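Local coordinates for protein member of s1p family of ribosomal proteins (PDB 5YH1) that binds manganese in its DHH domain and probably acts as an exonuclease on nucleic acids, at residues I276-L280 and L281-N285. Sequence-based numbering, arbitrary orientation.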
loop_
_atom_site.group_PDB
_atom_site.type_symbol
_atom_site.label_atom_id
_atom_site.label_comp_id
_atom_site.label_asym_id
_atom_site.label_seq_id
_atom_site.Cartn_x
_atom_site.Cartn_y
_atom_site.Cartn_z
ATOM N N ILE A 276 0.406 10.586 19.185
ATOM C CA ILE A 276 -0.973 10.941 19.531
ATOM C C ILE A 276 -1.146 11.252 21.036
ATOM O O ILE A 276 -1.854 12.188 21.393
ATOM C CB ILE A 276 -1.975 9.856 19.043
ATOM C CG1 ILE A 276 -3.427 10.313 19.203
ATOM C CG2 ILE A 276 -1.778 8.537 19.772
ATOM C CD1 ILE A 276 -3.816 11.468 18.317
ATOM N N GLU A 277 -0.482 10.485 21.901
ATOM C CA GLU A 277 -0.566 10.694 23.349
ATOM C C GLU A 277 -0.046 12.073 23.761
ATOM O O GLU A 277 -0.548 12.667 24.725
ATOM C CB GLU A 277 0.228 9.638 24.128
ATOM C CG GLU A 277 -0.209 8.200 23.906
ATOM C CD GLU A 277 0.512 7.518 22.750
ATOM O OE1 GLU A 277 1.220 8.195 21.977
ATOM O OE2 GLU A 277 0.355 6.293 22.606
ATOM N N GLU A 278 0.971 12.555 23.047
ATOM C CA GLU A 278 1.568 13.854 23.323
ATOM C C GLU A 278 0.635 14.963 22.886
ATOM O O GLU A 278 0.446 15.948 23.604
ATOM C CB GLU A 278 2.908 14.008 22.598
ATOM C CG GLU A 278 3.943 12.935 22.916
ATOM C CD GLU A 278 4.385 12.938 24.363
ATOM O OE1 GLU A 278 4.027 13.860 25.121
ATOM O OE2 GLU A 278 5.110 12.007 24.750
ATOM N N ILE A 279 0.040 14.795 21.714
ATOM C CA ILE A 279 -0.904 15.773 21.197
ATOM C C ILE A 279 -2.144 15.860 22.102
ATOM O O ILE A 279 -2.667 16.951 22.334
ATOM C CB ILE A 279 -1.298 15.435 19.752
ATOM C CG1 ILE A 279 -0.070 15.560 18.837
ATOM C CG2 ILE A 279 -2.413 16.351 19.254
ATOM C CD1 ILE A 279 -0.250 14.893 17.487
ATOM N N LEU A 280 -2.585 14.717 22.629
ATOM C CA LEU A 280 -3.774 14.654 23.484
ATOM C C LEU A 280 -3.527 15.069 24.941
ATOM O O LEU A 280 -4.474 15.102 25.740
ATOM C CB LEU A 280 -4.350 13.237 23.477
ATOM C CG LEU A 280 -5.054 12.806 22.202
ATOM C CD1 LEU A 280 -5.414 11.339 22.324
ATOM C CD2 LEU A 280 -6.286 13.656 21.913
ATOM N N LEU A 281 -2.263 15.347 25.274
ATOM C CA LEU A 281 -1.836 15.809 26.591
ATOM C C LEU A 281 -2.107 14.769 27.673
ATOM O O LEU A 281 -2.695 15.089 28.692
ATOM C CB LEU A 281 -2.492 17.156 26.954
ATOM C CG LEU A 281 -1.816 17.961 28.085
ATOM C CD1 LEU A 281 -0.618 18.717 27.557
ATOM C CD2 LEU A 281 -2.776 18.946 28.736
ATOM N N ILE A 282 -1.701 13.521 27.455
ATOM C CA ILE A 282 -1.883 12.506 28.499
ATOM C C ILE A 282 -0.584 11.986 29.073
ATOM O O ILE A 282 -0.595 11.079 29.897
ATOM C CB ILE A 282 -2.768 11.326 28.049
ATOM C CG1 ILE A 282 -2.099 10.514 26.943
ATOM C CG2 ILE A 282 -4.129 11.833 27.590
ATOM C CD1 ILE A 282 -2.741 9.157 26.747
ATOM N N THR A 283 0.530 12.543 28.630
ATOM C CA THR A 283 1.816 12.286 29.251
ATOM C C THR A 283 2.164 13.518 30.081
ATOM O O THR A 283 1.562 14.588 29.936
ATOM C CB THR A 283 2.929 12.055 28.198
ATOM O OG1 THR A 283 3.266 13.288 27.560
ATOM C CG2 THR A 283 2.494 11.066 27.137
ATOM N N GLY A 284 3.156 13.387 30.938
ATOM C CA GLY A 284 3.639 14.547 31.667
ATOM C C GLY A 284 4.571 15.436 30.865
ATOM O O GLY A 284 5.100 16.402 31.402
ATOM N N ASN A 285 4.780 15.138 29.584
ATOM C CA ASN A 285 5.741 15.894 28.783
ATOM C C ASN A 285 5.108 17.108 28.100
ATOM O O ASN A 285 4.862 17.104 26.890
ATOM C CB ASN A 285 6.412 14.974 27.767
ATOM C CG ASN A 285 7.681 15.573 27.195
ATOM O OD1 ASN A 285 7.871 16.797 27.189
ATOM N ND2 ASN A 285 8.559 14.713 26.703
#
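I282 N reaches back to E277 O in an almost straight hydrogen bond (3.1 Å, 175° at the hydrogen), while L281 N donates at 3.2 Å to E278 O from well above that carbonyl plane. Beside the straight bond, the side chain of I282 lies obliquely against that of E277: CG1 packs on E277 CB at 3.8 Å, and CD1 touches E277 CG. The carboxylate of E277 turns elsewhere, with OE1 bonded to the backbone N of G274. L281 carries a positive phi of 63°, and with the two bonds back into the last turn this makes a Schellman motif ending the short helix 276-279. Further on, T283 OG1 donates to E278 OE1 at 2.6 Å, meeting the carboxylate from above its plane. Held between the backbone N and the carbonyl carbon (chi1 72°), the same hydroxyl accepts from N285 N at 3.1 Å, an ST turn leading to helix 286-311. A valine in place of T283 would probably leave E278 OE1 without this donor and N285 N without its acceptor, freeing the turn to shift. T283 CG2 lies 3.7 Å from E278 OE2. As N-cap of helix 286-311, N285 accepts from R288 N through OD1. L280 and I282 pack on V73 of helix 66-86 and L221 of helix 221-229.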